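PDB 1XKN: putative peptidyl-arginine deiminase from Chlorobium tepidum, which probably acts as a deiminase that hydrolyses the guanidinium group of agmatine or of protein arginine. Local coordinates for residues P89-W94 against Y127-D132; W118-W123 against V154-A159; Y45-S50 against V295-T300. One frame throughout, in Å; residues are numbered along the deposited sequence.

Contact 1 of 3, residues P89-W94 against Y127-D132; sequences PTNDAW and YEPYDD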
loop_
_atom_site.group_PDB
_atom_site.type_symbol
_atom_site.label_atom_id
_atom_site.label_comp_id
_atom_site.label_asym_id
_atom_site.label_seq_id
_atom_site.Cartn_x
_atom_site.Cartn_y
_atom_site.Cartn_z
ATOM N N PRO A 89 -10.391 -16.442 2.915
ATOM C CA PRO A 89 -9.316 -17.059 2.135
ATOM C C PRO A 89 -8.513 -16.081 1.289
ATOM O O PRO A 89 -9.051 -15.117 0.743
ATOM C CB PRO A 89 -10.055 -18.088 1.284
ATOM C CG PRO A 89 -11.380 -17.449 1.065
ATOM C CD PRO A 89 -11.708 -16.896 2.437
ATOM N N THR A 90 -7.215 -16.340 1.199
ATOM C CA THR A 90 -6.319 -15.512 0.410
ATOM C C THR A 90 -5.313 -16.433 -0.266
ATOM O O THR A 90 -5.067 -17.548 0.200
ATOM C CB THR A 90 -5.533 -14.505 1.286
ATOM O OG1 THR A 90 -4.604 -15.211 2.121
ATOM C CG2 THR A 90 -6.484 -13.703 2.164
ATOM N N ASN A 91 -4.750 -15.972 -1.376
ATOM C CA ASN A 91 -3.745 -16.748 -2.090
ATOM C C ASN A 91 -2.374 -16.214 -1.708
ATOM O O ASN A 91 -1.431 -16.985 -1.527
ATOM C CB ASN A 91 -3.946 -16.643 -3.602
ATOM C CG ASN A 91 -5.279 -17.207 -4.053
ATOM O OD1 ASN A 91 -6.185 -16.465 -4.423
ATOM N ND2 ASN A 91 -5.408 -18.533 -4.012
ATOM N N ASP A 92 -2.271 -14.889 -1.600
ATOM C CA ASP A 92 -1.021 -14.234 -1.211
ATOM C C ASP A 92 -1.277 -13.232 -0.088
ATOM O O ASP A 92 -2.422 -13.025 0.312
ATOM C CB ASP A 92 -0.350 -13.531 -2.407
ATOM C CG ASP A 92 -1.215 -12.446 -3.032
ATOM O OD1 ASP A 92 -1.812 -11.630 -2.295
ATOM O OD2 ASP A 92 -1.274 -12.391 -4.280
ATOM N N ALA A 93 -0.216 -12.604 0.416
ATOM C CA ALA A 93 -0.346 -11.651 1.518
ATOM C C ALA A 93 -0.324 -10.177 1.102
ATOM O O ALA A 93 -0.266 -9.299 1.954
ATOM C CB ALA A 93 0.756 -11.904 2.539
ATOM N N TRP A 94 -0.390 -9.908 -0.197
ATOM C CA TRP A 94 -0.331 -8.538 -0.698
ATOM C C TRP A 94 -1.667 -7.802 -0.599
ATOM O O TRP A 94 -2.283 -7.433 -1.608
ATOM C CB TRP A 94 0.181 -8.559 -2.135
ATOM C CG TRP A 94 1.380 -9.461 -2.284
ATOM C CD1 TRP A 94 1.507 -10.518 -3.139
ATOM C CD2 TRP A 94 2.603 -9.408 -1.531
ATOM N NE1 TRP A 94 2.727 -11.127 -2.965
ATOM C CE2 TRP A 94 3.419 -10.467 -1.986
ATOM C CE3 TRP A 94 3.086 -8.569 -0.516
ATOM C CZ2 TRP A 94 4.694 -10.711 -1.462
ATOM C CZ3 TRP A 94 4.360 -8.811 0.006
ATOM C CH2 TRP A 94 5.148 -9.877 -0.471
ATOM N N TYR A 127 1.571 -15.023 -10.983
ATOM C CA TYR A 127 1.305 -16.012 -9.946
ATOM C C TYR A 127 -0.077 -16.619 -10.173
ATOM O O TYR A 127 -0.901 -16.053 -10.888
ATOM C CB TYR A 127 1.360 -15.345 -8.564
ATOM C CG TYR A 127 2.712 -14.746 -8.218
ATOM C CD1 TYR A 127 3.697 -15.508 -7.585
ATOM C CD2 TYR A 127 3.014 -13.422 -8.542
ATOM C CE1 TYR A 127 4.949 -14.966 -7.285
ATOM C CE2 TYR A 127 4.266 -12.872 -8.246
ATOM C CZ TYR A 127 5.225 -13.649 -7.619
ATOM O OH TYR A 127 6.463 -13.116 -7.332
ATOM N N GLU A 128 -0.322 -17.777 -9.568
ATOM C CA GLU A 128 -1.609 -18.456 -9.699
ATOM C C GLU A 128 -1.762 -19.549 -8.652
ATOM O O GLU A 128 -0.790 -20.203 -8.279
ATOM C CB GLU A 128 -1.750 -19.064 -11.097
ATOM C CG GLU A 128 -2.587 -18.233 -12.054
ATOM C CD GLU A 128 -2.497 -18.719 -13.486
ATOM O OE1 GLU A 128 -2.750 -19.920 -13.731
ATOM O OE2 GLU A 128 -2.173 -17.898 -14.372
ATOM N N PRO A 129 -2.991 -19.751 -8.153
ATOM C CA PRO A 129 -4.192 -19.004 -8.536
ATOM C C PRO A 129 -4.332 -17.715 -7.737
ATOM O O PRO A 129 -3.634 -17.508 -6.745
ATOM C CB PRO A 129 -5.310 -19.988 -8.226
ATOM C CG PRO A 129 -4.809 -20.634 -6.978
ATOM C CD PRO A 129 -3.348 -20.907 -7.311
ATOM N N TYR A 130 -5.240 -16.850 -8.169
ATOM C CA TYR A 130 -5.460 -15.591 -7.475
ATOM C C TYR A 130 -6.941 -15.276 -7.309
ATOM O O TYR A 130 -7.311 -14.134 -7.050
ATOM C CB TYR A 130 -4.747 -14.455 -8.219
ATOM C CG TYR A 130 -5.087 -14.348 -9.687
ATOM C CD1 TYR A 130 -6.318 -13.847 -10.109
ATOM C CD2 TYR A 130 -4.168 -14.743 -10.659
ATOM C CE1 TYR A 130 -6.624 -13.739 -11.467
ATOM C CE2 TYR A 130 -4.461 -14.642 -12.013
ATOM C CZ TYR A 130 -5.689 -14.139 -12.411
ATOM O OH TYR A 130 -5.971 -14.033 -13.755
ATOM N N ASP A 131 -7.792 -16.291 -7.439
ATOM C CA ASP A 131 -9.223 -16.059 -7.297
ATOM C C ASP A 131 -9.637 -15.651 -5.887
ATOM O O ASP A 131 -10.550 -14.846 -5.724
ATOM C CB ASP A 131 -10.043 -17.278 -7.754
ATOM C CG ASP A 131 -9.709 -18.542 -6.990
ATOM O OD1 ASP A 131 -10.656 -19.228 -6.532
ATOM O OD2 ASP A 131 -8.510 -18.865 -6.856
ATOM N N ASP A 132 -8.984 -16.190 -4.861
ATOM C CA ASP A 132 -9.353 -15.800 -3.508
ATOM C C ASP A 132 -8.889 -14.376 -3.230
ATOM O O ASP A 132 -9.615 -13.601 -2.610
ATOM C CB ASP A 132 -8.793 -16.773 -2.469
ATOM C CG ASP A 132 -9.617 -18.044 -2.370
ATOM O OD1 ASP A 132 -10.862 -17.944 -2.425
ATOM O OD2 ASP A 132 -9.032 -19.137 -2.217
HETATM O O HOH W 1 -11.241 -14.114 -0.508
HETATM O O HOH W 2 -6.882 -19.709 -0.365
#
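N91 reaches across to the turn that starts helix 131-144, and almost all of its side chain is used there. CB rests on the carbonyl oxygen of P129, and CG stands anti to the carbonyl carbon of its own residue (chi1 -62°), which brings N91 CG against P129 O at 3.2 Å. At the tip the two amide branches part. ND2 runs to the proline ring, 3.7 Å from CG of P129, while OD1 turns into the first turn of the helix, where the backbone N of D132 donates to it at 2.8 Å. That bond is weak, since the N-H is bent to 122°, but OD1 has a further hydrogen bond with a residue adjoining the segments. The backbone N of N91 and that of D92 both donate to D133 OD1, two bonds that tie the loop backbone to the same helix.

Beside the amide, the D132 carboxylate lies against the P89 ring, with OD1 3.6 Å from P89 CG and the two side chains crossing at about a right angle. Two waters complete the seam: one donates to P89 O and D132 O, the other to T90 O and to D132 OD2. Further along the loop, D92 OD1 accepts from the N of W94 at 3.1 Å, closing an Asx turn just ahead of helix 95-98.

Y130 is the N-cap of helix 131-144, and the N91 oxygen accepts from its first turn, where the positive end of the helix dipole would probably favour it. With little apolar packing, the loop is joined to the helix start mainly through polar groups and water.

Contact 2 of 3, residues W118-W123 against V154-A159; sequences WEYNAW and VLEGGA. With NA (sodium ion), chain B.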
loop_
_atom_site.group_PDB
_atom_site.type_symbol
_atom_site.label_atom_id
_atom_site.label_comp_id
_atom_site.label_asym_id
_atom_site.label_seq_id
_atom_site.Cartn_x
_atom_site.Cartn_y
_atom_site.Cartn_z
ATOM N N TRP A 118 -11.705 -3.510 -7.461
ATOM C CA TRP A 118 -11.023 -3.524 -8.757
ATOM C C TRP A 118 -10.638 -4.972 -8.996
ATOM O O TRP A 118 -10.723 -5.781 -8.088
ATOM C CB TRP A 118 -9.741 -2.683 -8.731
ATOM C CG TRP A 118 -9.969 -1.243 -8.421
ATOM C CD1 TRP A 118 -10.058 -0.676 -7.184
ATOM C CD2 TRP A 118 -10.210 -0.192 -9.364
ATOM N NE1 TRP A 118 -10.345 0.659 -7.294
ATOM C CE2 TRP A 118 -10.448 0.985 -8.620
ATOM C CE3 TRP A 118 -10.254 -0.131 -10.763
ATOM C CZ2 TRP A 118 -10.728 2.215 -9.231
ATOM C CZ3 TRP A 118 -10.533 1.093 -11.370
ATOM C CH2 TRP A 118 -10.769 2.246 -10.602
ATOM N N GLU A 119 -10.218 -5.305 -10.207
ATOM C CA GLU A 119 -9.807 -6.672 -10.481
ATOM C C GLU A 119 -8.344 -6.855 -10.113
ATOM O O GLU A 119 -7.567 -5.902 -10.113
ATOM C CB GLU A 119 -10.020 -7.011 -11.956
ATOM C CG GLU A 119 -11.477 -7.127 -12.339
ATOM C CD GLU A 119 -12.188 -8.204 -11.549
ATOM O OE1 GLU A 119 -11.862 -9.396 -11.737
ATOM O OE2 GLU A 119 -13.074 -7.861 -10.735
ATOM N N TYR A 120 -7.981 -8.090 -9.792
ATOM C CA TYR A 120 -6.615 -8.430 -9.432
ATOM C C TYR A 120 -6.197 -9.607 -10.301
ATOM O O TYR A 120 -6.985 -10.536 -10.509
ATOM C CB TYR A 120 -6.539 -8.836 -7.955
ATOM C CG TYR A 120 -5.153 -9.205 -7.466
ATOM C CD1 TYR A 120 -4.155 -8.239 -7.347
ATOM C CD2 TYR A 120 -4.844 -10.518 -7.099
ATOM C CE1 TYR A 120 -2.885 -8.565 -6.873
ATOM C CE2 TYR A 120 -3.572 -10.855 -6.621
ATOM C CZ TYR A 120 -2.600 -9.870 -6.510
ATOM O OH TYR A 120 -1.345 -10.187 -6.033
ATOM N N ASN A 121 -4.974 -9.572 -10.824
ATOM C CA ASN A 121 -4.492 -10.684 -11.641
ATOM C C ASN A 121 -3.039 -11.069 -11.360
ATOM O O ASN A 121 -2.305 -11.454 -12.266
ATOM C CB ASN A 121 -4.698 -10.401 -13.143
ATOM C CG ASN A 121 -3.781 -9.312 -13.699
ATOM O OD1 ASN A 121 -3.796 -9.046 -14.905
ATOM N ND2 ASN A 121 -2.989 -8.693 -12.844
ATOM N N ALA A 122 -2.643 -10.977 -10.092
ATOM C CA ALA A 122 -1.290 -11.331 -9.657
ATOM C C ALA A 122 -0.196 -10.619 -10.446
ATOM O O ALA A 122 0.672 -11.256 -11.045
ATOM C CB ALA A 122 -1.099 -12.848 -9.746
ATOM N N TRP A 123 -0.250 -9.291 -10.429
ATOM C CA TRP A 123 0.720 -8.448 -11.118
ATOM C C TRP A 123 0.951 -8.838 -12.580
ATOM O O TRP A 123 2.094 -8.994 -13.013
ATOM C CB TRP A 123 2.064 -8.452 -10.368
ATOM C CG TRP A 123 1.975 -8.118 -8.892
ATOM C CD1 TRP A 123 1.034 -7.338 -8.278
ATOM C CD2 TRP A 123 2.890 -8.525 -7.860
ATOM N NE1 TRP A 123 1.308 -7.235 -6.930
ATOM C CE2 TRP A 123 2.440 -7.953 -6.648
ATOM C CE3 TRP A 123 4.048 -9.316 -7.845
ATOM C CZ2 TRP A 123 3.108 -8.148 -5.432
ATOM C CZ3 TRP A 123 4.713 -9.509 -6.634
ATOM C CH2 TRP A 123 4.239 -8.926 -5.446
ATOM N N VAL A 154 -8.506 -4.040 -13.872
ATOM C CA VAL A 154 -7.420 -4.488 -13.011
ATOM C C VAL A 154 -6.683 -3.278 -12.449
ATOM O O VAL A 154 -6.286 -2.379 -13.193
ATOM C CB VAL A 154 -6.410 -5.368 -13.789
ATOM C CG1 VAL A 154 -5.198 -5.691 -12.911
ATOM C CG2 VAL A 154 -7.087 -6.653 -14.244
ATOM N N LEU A 155 -6.519 -3.255 -11.131
ATOM C CA LEU A 155 -5.817 -2.166 -10.463
ATOM C C LEU A 155 -5.359 -2.620 -9.088
ATOM O O LEU A 155 -6.138 -3.190 -8.323
ATOM C CB LEU A 155 -6.725 -0.940 -10.305
ATOM C CG LEU A 155 -6.034 0.290 -9.707
ATOM C CD1 LEU A 155 -5.036 0.841 -10.720
ATOM C CD2 LEU A 155 -7.061 1.357 -9.342
ATOM N N GLU A 156 -4.088 -2.379 -8.788
ATOM C CA GLU A 156 -3.532 -2.730 -7.489
ATOM C C GLU A 156 -3.403 -1.443 -6.687
ATOM O O GLU A 156 -3.030 -0.403 -7.228
ATOM C CB GLU A 156 -2.146 -3.363 -7.629
ATOM C CG GLU A 156 -2.124 -4.679 -8.381
ATOM C CD GLU A 156 -1.556 -4.542 -9.776
ATOM O OE1 GLU A 156 -2.082 -5.200 -10.698
ATOM O OE2 GLU A 156 -0.570 -3.790 -9.947
ATOM N N GLY A 157 -3.701 -1.515 -5.396
ATOM C CA GLY A 157 -3.596 -0.336 -4.558
ATOM C C GLY A 157 -2.182 0.215 -4.505
ATOM O O GLY A 157 -1.985 1.419 -4.330
ATOM N N GLY A 158 -1.194 -0.660 -4.658
ATOM C CA GLY A 158 0.190 -0.226 -4.607
ATOM C C GLY A 158 0.642 0.506 -5.859
ATOM O O GLY A 158 1.735 1.079 -5.888
ATOM N N ALA A 159 -0.198 0.495 -6.889
ATOM C CA ALA A 159 0.125 1.155 -8.148
ATOM C C ALA A 159 -0.363 2.598 -8.207
ATOM O O ALA A 159 -0.072 3.323 -9.162
ATOM C CB ALA A 159 -0.460 0.362 -9.313
HETATM NA NA NA B . -11.173 -7.888 -6.827
HETATM O O HOH W 3 -13.274 -8.940 -8.174
HETATM O O HOH W 4 -9.063 -7.066 -5.506
#
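W118 lays its indole alongside L155, the two side chains pointing the same way, and CD2 of L155 sits over the centre of the six-membered ring. This CH-pi contact is 3.5 Å from the L155 methyl to the ring centroid, 14° off the normal. The indole NE1 is held by N101, and the backbone O of W118 binds the sodium ion at 2.5 Å, with N117 OD1, N134 OD1 and two waters among its other ligands.

E119 follows with its carbonyl oxygen, which accepts from L155 N at 3.0 Å in a fairly straight bond (159°). The CA-H of V154 meets the same oxygen, V154 CA to E119 O 3.2 Å. CB of E119 packs on CG2 of V154, while the bent chain takes the carboxylate away to other partners: OE1 takes a bond from N134, and OE2 accepts from a water that is itself a sodium ligand. Y120 turns the edge of its ring to CG of E156, while its hydroxyl bonds to D92. The N121 side chain then crosses V154 at about a right angle. Last, the edge of the W123 indole meets the E156 carboxylate carbon, CD1 to CD 4.1 Å, with the two planes 72° apart; W123 NE1 is bonded to D97. The buried E156 carboxylate is satisfied beyond this contact, OE1 by a salt bridge to R180 and OE2 by H217.

The parallel E119-V154 bridge prolongs the pairing of strands 110-119 and 148-152. These parallel neighbours are joined through helix 131-144, a beta-alpha-beta crossover consistent with the pentein alpha/beta propeller of the guanidine-modifying superfamily.

Contact 3 of 3, residues Y45-S50 against V295-T300; sequences YQLSRS and VVLVPT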
loop_
_atom_site.group_PDB
_atom_site.type_symbol
_atom_site.label_atom_id
_atom_site.label_comp_id
_atom_site.label_asym_id
_atom_site.label_seq_id
_atom_site.Cartn_x
_atom_site.Cartn_y
_atom_site.Cartn_z
ATOM N N TYR A 45 1.634 -6.132 15.696
ATOM C CA TYR A 45 1.814 -5.569 17.028
ATOM C C TYR A 45 1.946 -4.054 16.958
ATOM O O TYR A 45 1.244 -3.332 17.666
ATOM C CB TYR A 45 3.055 -6.150 17.709
ATOM C CG TYR A 45 3.422 -5.415 18.978
ATOM C CD1 TYR A 45 2.600 -5.468 20.105
ATOM C CD2 TYR A 45 4.576 -4.633 19.041
ATOM C CE1 TYR A 45 2.919 -4.755 21.262
ATOM C CE2 TYR A 45 4.901 -3.920 20.191
ATOM C CZ TYR A 45 4.069 -3.986 21.296
ATOM O OH TYR A 45 4.388 -3.280 22.432
ATOM N N GLN A 46 2.848 -3.567 16.108
ATOM C CA GLN A 46 3.027 -2.126 15.979
ATOM C C GLN A 46 1.705 -1.466 15.591
ATOM O O GLN A 46 1.347 -0.420 16.126
ATOM C CB GLN A 46 4.103 -1.800 14.935
ATOM C CG GLN A 46 5.530 -2.042 15.402
ATOM C CD GLN A 46 5.863 -1.304 16.690
ATOM O OE1 GLN A 46 5.436 -0.172 16.897
ATOM N NE2 GLN A 46 6.643 -1.943 17.554
ATOM N N LEU A 47 0.974 -2.079 14.665
ATOM C CA LEU A 47 -0.303 -1.519 14.245
ATOM C C LEU A 47 -1.323 -1.511 15.376
ATOM O O LEU A 47 -2.114 -0.572 15.496
ATOM C CB LEU A 47 -0.869 -2.300 13.059
ATOM C CG LEU A 47 -0.113 -2.157 11.739
ATOM C CD1 LEU A 47 -0.657 -3.155 10.735
ATOM C CD2 LEU A 47 -0.241 -0.737 11.215
ATOM N N SER A 48 -1.303 -2.549 16.210
ATOM C CA SER A 48 -2.259 -2.637 17.313
ATOM C C SER A 48 -2.038 -1.555 18.370
ATOM O O SER A 48 -2.908 -1.313 19.201
ATOM C CB SER A 48 -2.219 -4.031 17.963
ATOM O OG SER A 48 -1.021 -4.259 18.681
ATOM N N ARG A 49 -0.881 -0.906 18.334
ATOM C CA ARG A 49 -0.590 0.162 19.283
ATOM C C ARG A 49 -1.347 1.412 18.849
ATOM O O ARG A 49 -1.652 2.291 19.660
ATOM C CB ARG A 49 0.908 0.473 19.292
ATOM C CG ARG A 49 1.793 -0.657 19.778
ATOM C CD ARG A 49 3.252 -0.247 19.676
ATOM N NE ARG A 49 3.519 0.957 20.460
ATOM C CZ ARG A 49 4.375 1.908 20.102
ATOM N NH1 ARG A 49 5.050 1.801 18.964
ATOM N NH2 ARG A 49 4.557 2.969 20.879
ATOM N N SER A 50 -1.664 1.464 17.560
ATOM C CA SER A 50 -2.326 2.610 16.954
ATOM C C SER A 50 -3.821 2.484 16.683
ATOM O O SER A 50 -4.583 3.429 16.901
ATOM C CB SER A 50 -1.616 2.938 15.635
ATOM O OG SER A 50 -2.326 3.899 14.879
ATOM N N VAL A 295 1.439 6.002 14.219
ATOM C CA VAL A 295 2.791 5.640 13.831
ATOM C C VAL A 295 2.939 5.479 12.333
ATOM O O VAL A 295 1.962 5.301 11.608
ATOM C CB VAL A 295 3.225 4.302 14.488
ATOM C CG1 VAL A 295 3.235 4.435 16.003
ATOM C CG2 VAL A 295 2.276 3.181 14.067
ATOM N N VAL A 296 4.181 5.571 11.876
ATOM C CA VAL A 296 4.502 5.367 10.477
ATOM C C VAL A 296 5.495 4.220 10.539
ATOM O O VAL A 296 6.501 4.300 11.247
ATOM C CB VAL A 296 5.153 6.611 9.843
ATOM C CG1 VAL A 296 5.500 6.326 8.380
ATOM C CG2 VAL A 296 4.188 7.792 9.926
ATOM N N LEU A 297 5.191 3.145 9.823
ATOM C CA LEU A 297 6.040 1.965 9.823
ATOM C C LEU A 297 6.876 1.930 8.557
ATOM O O LEU A 297 6.349 1.855 7.450
ATOM C CB LEU A 297 5.171 0.711 9.944
ATOM C CG LEU A 297 4.215 0.746 11.149
ATOM C CD1 LEU A 297 3.346 -0.500 11.152
ATOM C CD2 LEU A 297 5.010 0.851 12.441
ATOM N N VAL A 298 8.190 1.983 8.736
ATOM C CA VAL A 298 9.118 2.004 7.618
ATOM C C VAL A 298 9.941 0.730 7.518
ATOM O O VAL A 298 10.496 0.257 8.511
ATOM C CB VAL A 298 10.085 3.193 7.758
ATOM C CG1 VAL A 298 10.970 3.300 6.532
ATOM C CG2 VAL A 298 9.293 4.467 7.976
ATOM N N PRO A 299 10.023 0.145 6.314
ATOM C CA PRO A 299 10.816 -1.078 6.186
ATOM C C PRO A 299 12.301 -0.722 6.261
ATOM O O PRO A 299 12.728 0.280 5.685
ATOM C CB PRO A 299 10.411 -1.606 4.810
ATOM C CG PRO A 299 10.133 -0.350 4.037
ATOM C CD PRO A 299 9.378 0.502 5.037
ATOM N N THR A 300 13.081 -1.515 6.990
ATOM C CA THR A 300 14.513 -1.256 7.092
ATOM C C THR A 300 15.295 -2.447 6.562
ATOM O O THR A 300 14.806 -3.584 6.574
ATOM C CB THR A 300 14.956 -0.922 8.535
ATOM O OG1 THR A 300 14.579 -1.978 9.424
ATOM C CG2 THR A 300 14.320 0.388 8.989
#
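R49 NH1, near V295 across the contact, donates to Q46 OE1 one helical turn earlier at 2.9 Å. The N-H comes in on a lone pair of the amide oxygen, and that oxygen lies only 5° out of the guanidinium plane. On the other terminal nitrogen, R49 NH2 forms a salt bridge with E321, so the group is held from the helix and from strand 321-326. V295 CG1 comes obliquely to it, a loose approach of 4.4 Å to NH1.

Across the segments themselves the contact is apolar. L297 spreads its two methyls between neighbouring helix residues: CD1 lies 3.6 Å from L47 CD2, and CD2 lies 3.8 Å from Q46 CB. CB of Q46 thus does the touching, while its amide oxygen turns to R49. V295 CG2 faces S50 CB at 4.2 Å, and S50 OG bonds to the backbone N of T294.

The helix and strand segments run nearly antiparallel (166°), their axes 9.2 Å apart. Helix 36-50 thus packs on strand 295-300, which lies between strands 290-291 and 321-326, while L47 also touches V53 of strand 52-57, in a different sheet.

Contacts 1 and 2 lie next to each other, their centres about 12 Å apart, and their segments alternate along the chain; they touch through a hydrogen bond and through aromatic packing, where the rings of W94 and W123 come together. Helix 122-125 of contact 2 is followed in the chain by helix 131-144 of contact 1. Contact 1 is a surface seam, polar and water-bridged, whereas contact 2 is buried and combines strand pairing, an aromatic face and a sodium site. Contact 3 stands apart, its centre about 24 Å from either of theirs, and is partly buried. It packs a helix on a strand largely through aliphatic groups, with no hydrogen bond between its two segments.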